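PDB 5U75: enterotoxin-like toxin X from Staphylococcus aureus, which inhibits phagocytosis and killing by human neutrophils by binding their surface glycoproteins in a sialic acid-dependent manner. Local coordinates for residues L92-R100 / Y129-L137; H113-K124 / D149-K160. All coordinates share one frame; numbering follows the deposited sequence. Where two conformers were deposited one is given.

Contact 1 of 2, residues L92-R100 / Y129-L137; sequences LKELDHIIR and YTLESHKEL. With SIA (N-acetyl-alpha-neuraminic acid), chain B; GAL (beta-D-galactopyranose), chain C; FUC (alpha-L-fucopyranose), chain D.
In the beta-grasp domain, helix 92-104 packs behind the edge strand and turn that hold sialyl Lewis X, with Leu92, Asp96 and Arg100 facing Leu131 and Leu137. Arg100 leaves the helix with its chain extended from CG to NE, which carries the guanidinium to the type I turn Glu132-Lys135. There NH1 donates to Lys135 O at 2.8 Å, 16° out of the guanidinium plane, and NH2 reaches Glu132 O through a water. Asp96, one helical turn earlier, holds the group from the side: NE (2.7 Å) and NH2 both bind its OD1, from opposite faces of the carboxylate plane. The same OD1 lies 3.4 Å from Leu131 CD1, and OD2, bonded to Tyr35 OH, sits 3.5 Å from Leu137 CB.

The other side of 129-137 forms part of the V-shaped glycan site, within what is inferred to be the sialic acid-binding motif. Thr130 N and OG1 each bind one carboxylate oxygen of the sialic acid, O1B and O1A. Glu132 OE2 accepts from galactose O6 and fucose O3, while Lys135 NZ donates to fucose O2 at 2.9 Å. Leu92 CD1 packs 4.2 Å from Leu131 CD2, and Leu92 CD2 approaches sialic acid O9 at 3.6 Å.

Contact 2 of 2, residues H113-K124 / D149-K160; sequences HLPKGNIVINTK and DDIKNVTFELVK
Strands 118-123 and 151-160 pair antiparallel in the mixed beta-grasp sheet, and Val120 with Thr155 forms a hydrogen-bonded pair closed from both sides. Val120 N donates to Thr155 O at 2.7 Å, almost straight at 176°, and Thr155 N returns the bond to Val120 O. Farther along, Lys116 and Val159 exchange a second reciprocal pair of bonds, whereas Glu157 N reaches Asn118 O only weakly. A water bridges Asn118 N, whose hydrogen it accepts, and Glu157 O, to which it donates.

At the other end Lys152 and Asn153 both face Asn122, a classic beta bulge. Asn122 O accepts from Lys152 N at 2.7 Å and weakly from Asn153 N, while Asn122 N donates to Asn153 O. The Asn122 side chain ties the bulge to the regular strand: ND2 gives one hydrogen to Asn153 OD1 and the other to Thr155 OG1, each at 3.0 Å. Thr155 OG1 lies in the amide plane of Asn122; the two asparagine amides are turned 50° apart.

Past the bulge, Lys124 N donates to Asp150 O. The extended Lys124 chain runs on so that NZ bonds Asp149 O at 2.9 Å, with a long salt bridge to Asp149 OD1 and a water joining the same two groups. Another water links Thr123 OG1 to Asp150 OD1.

On the face turned to helix 92-104, Ile119 CG2 presses tightly on Val154 CG1 at 3.4 Å, and Ile119 CG1 meets Leu158 CD1 at 4.0 Å. That face is apolar, with Ile119, Ile121 and Val154, while the other carries the amide and hydroxyl network of Asn122, Asn153 and Thr155 beside Val120. One carbonyl, Asn122 O, thus serves two N-H groups at the bulge, Lys152 strongly and Asn153 only weakly.

Overall arrangement
Contacts 1 and 2, their centres about 9 Å apart, meet on one beta-grasp sheet in which strand 118-123 lies between 128-132 and 151-160. Their segments alternate along the chain. Leu131 N lies 2.7 Å from Ile119 O, a probable backbone bond between the neighbouring strands, and Ser133 OG probably bonds Gly117 O at the same distance. From the helix of contact 1, Ile99 packs on Ile121 of contact 2. Contact 1 supplies five residues of the glycan pocket, which Lys128, Gln138 and Arg141 help complete. Contact 2 stands one strand back, the side chains of Thr123 and Asn118 about 6 Å from sialic acid and galactose respectively.

Contact 1 of 2, residues L92-R100 / Y129-L137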
loop_
_atom_site.group_PDB
_atom_site.type_symbol
_atom_site.label_atom_id
_atom_site.label_comp_id
_atom_site.label_asym_id
_atom_site.label_seq_id
_atom_site.Cartn_x
_atom_site.Cartn_y
_atom_site.Cartn_z
ATOM N N LEU A 92 10.555 -1.306 -6.405
ATOM C CA LEU A 92 9.567 -1.962 -5.551
ATOM C C LEU A 92 9.565 -1.381 -4.127
ATOM O O LEU A 92 8.517 -1.283 -3.501
ATOM C CB LEU A 92 9.767 -3.477 -5.558
ATOM C CG LEU A 92 8.760 -4.309 -4.746
ATOM C CD1 LEU A 92 7.322 -3.975 -5.133
ATOM C CD2 LEU A 92 9.064 -5.782 -4.988
ATOM N N LYS A 93 10.719 -0.928 -3.623
ATOM C CA LYS A 93 10.735 -0.284 -2.320
ATOM C C LYS A 93 9.823 0.929 -2.335
ATOM O O LYS A 93 9.036 1.147 -1.421
ATOM C CB LYS A 93 12.145 0.110 -1.887
ATOM C CG LYS A 93 12.198 0.694 -0.487
ATOM C CD LYS A 93 13.626 1.063 -0.088
ATOM C CE LYS A 93 13.702 1.450 1.371
ATOM N NZ LYS A 93 14.980 2.179 1.644
ATOM N N GLU A 94 9.936 1.715 -3.403
ATOM C CA GLU A 94 9.131 2.912 -3.563
ATOM C C GLU A 94 7.636 2.607 -3.698
ATOM O O GLU A 94 6.805 3.211 -3.038
ATOM C CB GLU A 94 9.621 3.647 -4.796
ATOM C CG GLU A 94 9.091 5.041 -4.933
ATOM C CD GLU A 94 9.802 5.769 -6.039
ATOM O OE1 GLU A 94 11.006 6.076 -5.913
ATOM O OE2 GLU A 94 9.118 6.050 -7.039
ATOM N N LEU A 95 7.306 1.660 -4.564
ATOM C CA LEU A 95 5.893 1.318 -4.821
ATOM C C LEU A 95 5.241 0.655 -3.606
ATOM O O LEU A 95 4.129 1.019 -3.197
ATOM C CB LEU A 95 5.821 0.414 -6.055
ATOM C CG LEU A 95 4.478 0.262 -6.737
ATOM C CD1 LEU A 95 3.894 1.630 -7.112
ATOM C CD2 LEU A 95 4.643 -0.633 -7.965
ATOM N N ASP A 96 5.945 -0.311 -3.021
ATOM C CA ASP A 96 5.554 -0.886 -1.708
ATOM C C ASP A 96 5.269 0.203 -0.668
ATOM O O ASP A 96 4.240 0.197 0.008
ATOM C CB ASP A 96 6.636 -1.870 -1.233
ATOM C CG ASP A 96 6.398 -2.379 0.170
ATOM O OD1 ASP A 96 5.441 -3.167 0.401
ATOM O OD2 ASP A 96 7.179 -1.968 1.048
ATOM N N HIS A 97 6.157 1.184 -0.573
ATOM C CA HIS A 97 5.978 2.266 0.369
ATOM C C HIS A 97 4.702 3.045 0.143
ATOM O O HIS A 97 3.899 3.219 1.058
ATOM C CB HIS A 97 7.150 3.262 0.366
ATOM C CG HIS A 97 6.979 4.325 1.389
ATOM N ND1 HIS A 97 7.338 4.139 2.703
ATOM C CD2 HIS A 97 6.357 5.525 1.330
ATOM C CE1 HIS A 97 6.996 5.205 3.403
ATOM N NE2 HIS A 97 6.387 6.056 2.592
ATOM N N ILE A 98 4.538 3.523 -1.084
ATOM C CA ILE A 98 3.400 4.381 -1.418
ATOM C C ILE A 98 2.080 3.621 -1.267
ATOM O O ILE A 98 1.104 4.157 -0.739
ATOM C CB ILE A 98 3.550 4.968 -2.844
ATOM C CG1 ILE A 98 4.790 5.880 -2.892
ATOM C CG2 ILE A 98 2.288 5.715 -3.261
ATOM C CD1 ILE A 98 5.206 6.296 -4.286
ATOM N N ILE A 99 2.066 2.361 -1.702
ATOM C CA ILE A 99 0.884 1.533 -1.542
ATOM C C ILE A 99 0.517 1.368 -0.073
ATOM O O ILE A 99 -0.643 1.570 0.287
ATOM C CB ILE A 99 1.039 0.167 -2.227
ATOM C CG1 ILE A 99 0.998 0.366 -3.740
ATOM C CG2 ILE A 99 -0.064 -0.802 -1.789
ATOM C CD1 ILE A 99 1.495 -0.829 -4.525
ATOM N N ARG A 100 1.472 1.012 0.775
ATOM C CA ARG A 100 1.141 0.818 2.197
ATOM C C ARG A 100 0.746 2.123 2.868
ATOM O O ARG A 100 -0.142 2.130 3.725
ATOM C CB ARG A 100 2.263 0.104 2.946
ATOM C CG ARG A 100 2.584 -1.249 2.371
ATOM C CD ARG A 100 3.210 -2.190 3.383
ATOM N NE ARG A 100 4.010 -3.201 2.735
ATOM C CZ ARG A 100 4.484 -4.311 3.299
ATOM N NH1 ARG A 100 4.188 -4.630 4.552
ATOM N NH2 ARG A 100 5.247 -5.120 2.580
ATOM N N TYR A 129 3.293 -8.788 -7.953
ATOM C CA TYR A 129 4.227 -8.570 -6.868
ATOM C C TYR A 129 3.408 -8.608 -5.588
ATOM O O TYR A 129 2.507 -7.781 -5.390
ATOM C CB TYR A 129 4.966 -7.226 -6.993
ATOM C CG TYR A 129 5.652 -7.013 -8.313
ATOM C CD1 TYR A 129 6.965 -7.454 -8.520
ATOM C CD2 TYR A 129 5.001 -6.353 -9.365
ATOM C CE1 TYR A 129 7.605 -7.264 -9.737
ATOM C CE2 TYR A 129 5.639 -6.131 -10.582
ATOM C CZ TYR A 129 6.942 -6.594 -10.771
ATOM O OH TYR A 129 7.557 -6.385 -11.980
ATOM N N THR A 130 3.754 -9.541 -4.703
ATOM C CA THR A 130 2.985 -9.800 -3.498
ATOM C C THR A 130 3.650 -9.193 -2.272
ATOM O O THR A 130 4.825 -9.439 -2.006
ATOM C CB THR A 130 2.778 -11.324 -3.267
ATOM O OG1 THR A 130 2.201 -11.918 -4.428
ATOM C CG2 THR A 130 1.895 -11.562 -2.054
ATOM N N LEU A 131 2.881 -8.396 -1.548
ATOM C CA LEU A 131 3.305 -7.708 -0.368
ATOM C C LEU A 131 2.583 -8.278 0.840
ATOM O O LEU A 131 1.410 -7.974 1.083
ATOM C CB LEU A 131 3.009 -6.211 -0.487
ATOM C CG LEU A 131 3.399 -5.551 -1.813
ATOM C CD1 LEU A 131 2.950 -4.101 -1.746
ATOM C CD2 LEU A 131 4.891 -5.645 -2.095
ATOM N N GLU A 132 3.308 -9.064 1.624
ATOM C CA GLU A 132 2.746 -9.650 2.837
ATOM C C GLU A 132 2.628 -8.593 3.931
ATOM O O GLU A 132 3.636 -8.017 4.355
ATOM C CB GLU A 132 3.618 -10.819 3.298
ATOM C CG GLU A 132 3.761 -11.920 2.287
ATOM C CD GLU A 132 4.458 -13.135 2.871
ATOM O OE1 GLU A 132 3.812 -13.811 3.694
ATOM O OE2 GLU A 132 5.632 -13.395 2.518
ATOM N N SER A 133 1.404 -8.355 4.418
ATOM C CA SER A 133 1.128 -7.191 5.246
ATOM C C SER A 133 1.643 -7.245 6.670
ATOM O O SER A 133 1.728 -6.234 7.322
ATOM C CB SER A 133 -0.371 -6.885 5.274
ATOM O OG SER A 133 -1.082 -7.914 5.951
ATOM N N HIS A 134 1.936 -8.442 7.163
ATOM C CA HIS A 134 2.292 -8.641 8.564
ATOM C C HIS A 134 3.761 -8.306 8.883
ATOM O O HIS A 134 4.152 -8.309 10.059
ATOM C CB HIS A 134 1.971 -10.094 8.977
ATOM C CG HIS A 134 2.847 -11.118 8.337
ATOM N ND1 HIS A 134 2.640 -11.600 7.062
ATOM C CD2 HIS A 134 3.954 -11.747 8.801
ATOM C CE1 HIS A 134 3.560 -12.500 6.781
ATOM N NE2 HIS A 134 4.378 -12.595 7.816
ATOM N N LYS A 135 4.558 -8.013 7.855
ATOM C CA LYS A 135 5.967 -7.741 8.023
ATOM C C LYS A 135 6.433 -6.749 6.952
ATOM O O LYS A 135 5.735 -6.514 5.969
ATOM C CB LYS A 135 6.773 -9.048 7.928
ATOM C CG LYS A 135 6.648 -9.788 6.611
ATOM C CD LYS A 135 7.405 -11.102 6.576
ATOM C CE LYS A 135 7.293 -11.750 5.207
ATOM N NZ LYS A 135 7.870 -13.121 5.131
ATOM N N GLU A 136 7.628 -6.202 7.147
ATOM C CA GLU A 136 8.206 -5.268 6.178
ATOM C C GLU A 136 8.550 -5.981 4.876
ATOM O O GLU A 136 8.702 -7.192 4.832
ATOM C CB GLU A 136 9.459 -4.594 6.773
ATOM C CG GLU A 136 9.150 -3.726 7.968
ATOM C CD GLU A 136 10.389 -3.073 8.573
ATOM O OE1 GLU A 136 11.227 -2.557 7.810
ATOM O OE2 GLU A 136 10.513 -3.067 9.820
ATOM N N LEU A 137 8.654 -5.222 3.786
ATOM C CA LEU A 137 9.203 -5.764 2.544
ATOM C C LEU A 137 10.597 -6.328 2.807
ATOM O O LEU A 137 11.406 -5.676 3.480
ATOM C CB LEU A 137 9.330 -4.645 1.503
ATOM C CG LEU A 137 9.817 -4.989 0.101
ATOM C CD1 LEU A 137 8.801 -5.819 -0.652
ATOM C CD2 LEU A 137 10.128 -3.699 -0.664
HETATM C C1 SIA B . 5.477 -12.525 -5.807
HETATM C C2 SIA B . 6.587 -13.449 -6.324
HETATM C C3 SIA B . 6.129 -14.307 -7.510
HETATM C C4 SIA B . 5.900 -13.463 -8.758
HETATM C C5 SIA B . 7.101 -12.564 -9.094
HETATM C C6 SIA B . 7.507 -11.787 -7.850
HETATM C C7 SIA B . 8.762 -10.914 -7.929
HETATM C C8 SIA B . 9.118 -10.338 -6.564
HETATM C C9 SIA B . 10.114 -9.194 -6.690
HETATM C C10 SIA B . 7.671 -11.253 -11.073
HETATM C C11 SIA B . 7.181 -10.313 -12.122
HETATM N N5 SIA B . 6.755 -11.659 -10.177
HETATM O O1A SIA B . 4.299 -12.933 -5.829
HETATM O O1B SIA B . 5.793 -11.392 -5.337
HETATM O O4 SIA B . 5.619 -14.257 -9.907
HETATM O O6 SIA B . 7.728 -12.665 -6.748
HETATM O O7 SIA B . 9.864 -11.651 -8.497
HETATM O O8 SIA B . 7.954 -9.809 -5.911
HETATM O O9 SIA B . 10.688 -8.952 -5.414
HETATM O O10 SIA B . 8.857 -11.597 -11.035
HETATM C C1 GAL C . 9.364 -13.811 -2.342
HETATM C C2 GAL C . 8.770 -14.419 -3.600
HETATM C C3 GAL C . 7.564 -13.606 -4.076
HETATM C C4 GAL C . 6.569 -13.470 -2.919
HETATM C C5 GAL C . 7.228 -12.876 -1.683
HETATM C C6 GAL C . 6.225 -12.778 -0.542
HETATM O O2 GAL C . 9.750 -14.506 -4.630
HETATM O O3 GAL C . 6.986 -14.263 -5.217
HETATM O O4 GAL C . 6.023 -14.758 -2.652
HETATM O O5 GAL C . 8.373 -13.649 -1.306
HETATM O O6 GAL C . 6.794 -12.194 0.631
HETATM C C1 FUC D . 9.724 -16.417 1.476
HETATM C C2 FUC D . 8.460 -16.287 2.323
HETATM C C3 FUC D . 7.252 -15.973 1.451
HETATM C C4 FUC D . 7.103 -17.023 0.369
HETATM C C5 FUC D . 8.389 -17.065 -0.448
HETATM C C6 FUC D . 8.350 -18.100 -1.558
HETATM O O2 FUC D . 8.601 -15.232 3.270
HETATM O O3 FUC D . 6.085 -15.895 2.276
HETATM O O4 FUC D . 6.831 -18.290 0.986
HETATM O O5 FUC D . 9.516 -17.320 0.391
HETATM O O HOH W 1 6.258 -7.844 3.369
#

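Contact 2 of 2, residues H113-K124 / D149-K160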
loop_
_atom_site.group_PDB
_atom_site.type_symbol
_atom_site.label_atom_id
_atom_site.label_comp_id
_atom_site.label_asym_id
_atom_site.label_seq_id
_atom_site.Cartn_x
_atom_site.Cartn_y
_atom_site.Cartn_z
ATOM N N HIS A 113 -2.590 -4.508 17.128
ATOM C CA HIS A 113 -2.549 -5.840 16.543
ATOM C C HIS A 113 -2.135 -5.830 15.076
ATOM O O HIS A 113 -2.532 -4.954 14.318
ATOM C CB HIS A 113 -3.917 -6.514 16.691
ATOM C CG HIS A 113 -4.409 -6.523 18.097
ATOM N ND1 HIS A 113 -3.869 -7.348 19.059
ATOM C CD2 HIS A 113 -5.358 -5.785 18.720
ATOM C CE1 HIS A 113 -4.471 -7.126 20.212
ATOM N NE2 HIS A 113 -5.383 -6.190 20.032
ATOM N N LEU A 114 -1.357 -6.833 14.698
ATOM C CA LEU A 114 -0.859 -6.968 13.340
ATOM C C LEU A 114 -1.950 -7.498 12.427
ATOM O O LEU A 114 -2.630 -8.470 12.767
ATOM C CB LEU A 114 0.313 -7.942 13.267
ATOM C CG LEU A 114 1.719 -7.465 13.617
ATOM C CD1 LEU A 114 2.650 -8.671 13.618
ATOM C CD2 LEU A 114 2.195 -6.415 12.618
ATOM N N PRO A 115 -2.077 -6.912 11.227
ATOM C CA PRO A 115 -2.928 -7.544 10.224
ATOM C C PRO A 115 -2.234 -8.713 9.583
ATOM O O PRO A 115 -1.032 -8.938 9.788
ATOM C CB PRO A 115 -3.132 -6.431 9.187
ATOM C CG PRO A 115 -1.850 -5.649 9.260
ATOM C CD PRO A 115 -1.396 -5.709 10.697
ATOM N N LYS A 116 -2.992 -9.443 8.786
ATOM C CA LYS A 116 -2.458 -10.501 7.979
ATOM C C LYS A 116 -3.160 -10.494 6.630
ATOM O O LYS A 116 -4.233 -9.929 6.483
ATOM C CB LYS A 116 -2.613 -11.854 8.700
ATOM C CG LYS A 116 -4.032 -12.206 9.086
ATOM C CD LYS A 116 -4.059 -13.288 10.167
ATOM C CE LYS A 116 -5.462 -13.877 10.329
ATOM N NZ LYS A 116 -5.768 -14.240 11.739
ATOM N N GLY A 117 -2.518 -11.095 5.645
ATOM C CA GLY A 117 -3.026 -11.137 4.292
ATOM C C GLY A 117 -2.113 -10.352 3.365
ATOM O O GLY A 117 -1.228 -9.596 3.797
ATOM N N ASN A 118 -2.340 -10.537 2.086
ATOM C CA ASN A 118 -1.479 -9.956 1.076
ATOM C C ASN A 118 -2.104 -8.795 0.360
ATOM O O ASN A 118 -3.302 -8.793 0.066
ATOM C CB ASN A 118 -1.104 -10.983 0.039
ATOM C CG ASN A 118 -0.327 -12.137 0.624
ATOM O OD1 ASN A 118 0.377 -11.984 1.628
ATOM N ND2 ASN A 118 -0.482 -13.307 0.019
ATOM N N ILE A 119 -1.243 -7.833 0.038
ATOM C CA ILE A 119 -1.539 -6.779 -0.925
ATOM C C ILE A 119 -0.825 -7.193 -2.215
ATOM O O ILE A 119 0.366 -7.515 -2.189
ATOM C CB ILE A 119 -1.014 -5.426 -0.416
ATOM C CG1 ILE A 119 -1.603 -5.092 0.952
ATOM C CG2 ILE A 119 -1.328 -4.314 -1.416
ATOM C CD1 ILE A 119 -0.820 -4.032 1.710
ATOM N N VAL A 120 -1.530 -7.208 -3.350
ATOM C CA VAL A 120 -0.956 -7.689 -4.592
ATOM C C VAL A 120 -0.964 -6.614 -5.673
ATOM O O VAL A 120 -2.013 -6.113 -6.035
ATOM C CB VAL A 120 -1.681 -8.958 -5.103
ATOM C CG1 VAL A 120 -1.024 -9.479 -6.378
ATOM C CG2 VAL A 120 -1.691 -10.026 -4.000
ATOM N N ILE A 121 0.214 -6.301 -6.209
ATOM C CA ILE A 121 0.346 -5.423 -7.347
ATOM C C ILE A 121 0.158 -6.304 -8.582
ATOM O O ILE A 121 0.957 -7.221 -8.803
ATOM C CB ILE A 121 1.738 -4.739 -7.392
ATOM C CG1 ILE A 121 2.059 -4.027 -6.069
ATOM C CG2 ILE A 121 1.798 -3.759 -8.553
ATOM C CD1 ILE A 121 3.491 -3.530 -5.956
ATOM N N ASN A 122 -0.903 -6.056 -9.360
ATOM C CA ASN A 122 -1.188 -6.805 -10.573
ATOM C C ASN A 122 -0.741 -6.020 -11.778
ATOM O O ASN A 122 -1.045 -4.824 -11.881
ATOM C CB ASN A 122 -2.692 -7.065 -10.677
ATOM C CG ASN A 122 -3.196 -7.871 -9.501
ATOM O OD1 ASN A 122 -2.759 -9.004 -9.301
ATOM N ND2 ASN A 122 -4.032 -7.272 -8.677
ATOM N N THR A 123 -0.052 -6.684 -12.700
ATOM C CA THR A 123 0.443 -6.022 -13.910
ATOM C C THR A 123 -0.477 -6.294 -15.088
ATOM O O THR A 123 -1.308 -7.222 -15.061
ATOM C CB THR A 123 1.899 -6.385 -14.278
ATOM O OG1 THR A 123 1.971 -7.655 -14.940
ATOM C CG2 THR A 123 2.802 -6.383 -13.057
ATOM N N LYS A 124 -0.325 -5.488 -16.125
ATOM C CA LYS A 124 -1.275 -5.535 -17.243
ATOM C C LYS A 124 -1.289 -6.872 -17.990
ATOM O O LYS A 124 -2.326 -7.267 -18.502
ATOM C CB LYS A 124 -1.002 -4.383 -18.209
ATOM C CG LYS A 124 -1.419 -3.052 -17.580
ATOM C CD LYS A 124 -1.040 -1.873 -18.432
ATOM C CE LYS A 124 -1.633 -0.608 -17.855
ATOM N NZ LYS A 124 -1.267 0.555 -18.693
ATOM N N ASP A 149 3.563 2.402 -15.478
ATOM C CA ASP A 149 2.613 2.212 -16.561
ATOM C C ASP A 149 2.304 0.720 -16.855
ATOM O O ASP A 149 1.428 0.411 -17.674
ATOM C CB ASP A 149 3.129 2.916 -17.814
ATOM C CG ASP A 149 2.100 2.966 -18.927
ATOM O OD1 ASP A 149 0.973 3.411 -18.667
ATOM O OD2 ASP A 149 2.415 2.524 -20.049
ATOM N N ASP A 150 3.009 -0.192 -16.175
ATOM C CA ASP A 150 2.752 -1.620 -16.265
ATOM C C ASP A 150 1.715 -2.097 -15.258
ATOM O O ASP A 150 1.273 -3.245 -15.340
ATOM C CB ASP A 150 4.054 -2.419 -16.040
ATOM C CG ASP A 150 3.927 -3.899 -16.415
ATOM O OD1 ASP A 150 3.276 -4.192 -17.443
ATOM O OD2 ASP A 150 4.462 -4.759 -15.657
ATOM N N ILE A 151 1.324 -1.238 -14.317
ATOM C CA ILE A 151 0.469 -1.661 -13.212
ATOM C C ILE A 151 -0.994 -1.569 -13.611
ATOM O O ILE A 151 -1.450 -0.527 -14.082
ATOM C CB ILE A 151 0.713 -0.827 -11.960
ATOM C CG1 ILE A 151 2.180 -0.942 -11.563
ATOM C CG2 ILE A 151 -0.209 -1.280 -10.835
ATOM C CD1 ILE A 151 2.612 0.087 -10.556
ATOM N N LYS A 152 -1.711 -2.675 -13.444
ATOM C CA LYS A 152 -3.151 -2.717 -13.698
ATOM C C LYS A 152 -3.937 -2.153 -12.526
ATOM O O LYS A 152 -4.695 -1.200 -12.684
ATOM C CB LYS A 152 -3.596 -4.143 -13.984
ATOM C CG LYS A 152 -5.082 -4.282 -14.267
ATOM C CD LYS A 152 -5.410 -5.738 -14.557
ATOM C CE LYS A 152 -6.887 -5.942 -14.887
ATOM N NZ LYS A 152 -7.601 -6.455 -13.688
ATOM N N ASN A 153 -3.751 -2.752 -11.357
ATOM C CA ASN A 153 -4.375 -2.311 -10.120
ATOM C C ASN A 153 -3.658 -2.968 -8.941
ATOM O O ASN A 153 -2.702 -3.721 -9.138
ATOM C CB ASN A 153 -5.892 -2.622 -10.091
ATOM C CG ASN A 153 -6.204 -4.105 -9.993
ATOM O OD1 ASN A 153 -5.331 -4.960 -10.025
ATOM N ND2 ASN A 153 -7.480 -4.408 -9.832
ATOM N N VAL A 154 -4.131 -2.688 -7.735
ATOM C CA VAL A 154 -3.626 -3.327 -6.527
ATOM C C VAL A 154 -4.823 -3.966 -5.867
ATOM O O VAL A 154 -5.819 -3.294 -5.601
ATOM C CB VAL A 154 -2.961 -2.309 -5.573
ATOM C CG1 VAL A 154 -2.672 -2.942 -4.203
ATOM C CG2 VAL A 154 -1.689 -1.777 -6.192
ATOM N N THR A 155 -4.751 -5.275 -5.625
ATOM C CA THR A 155 -5.807 -5.937 -4.906
ATOM C C THR A 155 -5.338 -6.334 -3.520
ATOM O O THR A 155 -4.132 -6.398 -3.258
ATOM C CB THR A 155 -6.305 -7.170 -5.685
ATOM O OG1 THR A 155 -5.204 -8.020 -6.024
ATOM C CG2 THR A 155 -7.001 -6.738 -6.959
ATOM N N PHE A 156 -6.278 -6.583 -2.614
ATOM C CA PHE A 156 -5.884 -7.032 -1.285
ATOM C C PHE A 156 -7.020 -7.674 -0.534
ATOM O O PHE A 156 -8.181 -7.305 -0.743
ATOM C CB PHE A 156 -5.363 -5.859 -0.423
ATOM C CG PHE A 156 -6.317 -4.705 -0.305
ATOM C CD1 PHE A 156 -6.420 -3.755 -1.319
ATOM C CD2 PHE A 156 -7.091 -4.541 0.827
ATOM C CE1 PHE A 156 -7.304 -2.690 -1.211
ATOM C CE2 PHE A 156 -7.970 -3.472 0.953
ATOM C CZ PHE A 156 -8.077 -2.535 -0.073
ATOM N N GLU A 157 -6.663 -8.593 0.364
ATOM C CA GLU A 157 -7.602 -9.210 1.308
ATOM C C GLU A 157 -6.883 -9.259 2.635
ATOM O O GLU A 157 -6.119 -10.197 2.896
ATOM C CB GLU A 157 -7.968 -10.631 0.873
ATOM C CG GLU A 157 -8.400 -10.754 -0.571
ATOM C CD GLU A 157 -8.643 -12.190 -0.990
ATOM O OE1 GLU A 157 -8.128 -13.106 -0.309
ATOM O OE2 GLU A 157 -9.339 -12.398 -2.002
ATOM N N LEU A 158 -7.098 -8.238 3.458
ATOM C CA LEU A 158 -6.408 -8.097 4.708
ATOM C C LEU A 158 -7.364 -8.367 5.865
ATOM O O LEU A 158 -8.567 -8.052 5.790
ATOM C CB LEU A 158 -5.820 -6.701 4.808
ATOM C CG LEU A 158 -4.838 -6.344 3.677
ATOM C CD1 LEU A 158 -4.266 -4.963 3.954
ATOM C CD2 LEU A 158 -3.727 -7.377 3.533
ATOM N N VAL A 159 -6.804 -8.943 6.926
ATOM C CA VAL A 159 -7.567 -9.360 8.093
ATOM C C VAL A 159 -6.879 -8.859 9.362
ATOM O O VAL A 159 -5.663 -9.002 9.512
ATOM C CB VAL A 159 -7.703 -10.903 8.116
ATOM C CG1 VAL A 159 -8.293 -11.386 9.444
ATOM C CG2 VAL A 159 -8.554 -11.369 6.948
ATOM N N LYS A 160 -7.653 -8.236 10.246
ATOM C CA LYS A 160 -7.226 -7.949 11.597
ATOM C C LYS A 160 -8.191 -8.712 12.530
ATOM O O LYS A 160 -9.366 -8.398 12.604
ATOM C CB LYS A 160 -7.220 -6.459 11.871
ATOM C CG LYS A 160 -6.493 -6.118 13.166
ATOM C CD LYS A 160 -6.129 -4.646 13.257
ATOM C CE LYS A 160 -7.301 -3.803 13.722
ATOM N NZ LYS A 160 -7.540 -3.888 15.194
HETATM O O HOH W 2 -4.750 -2.962 15.884
HETATM O O HOH W 3 -4.319 -12.344 1.367
HETATM O O HOH W 4 2.607 -6.712 -17.395
HETATM O O HOH W 5 -1.157 2.727 -17.322
#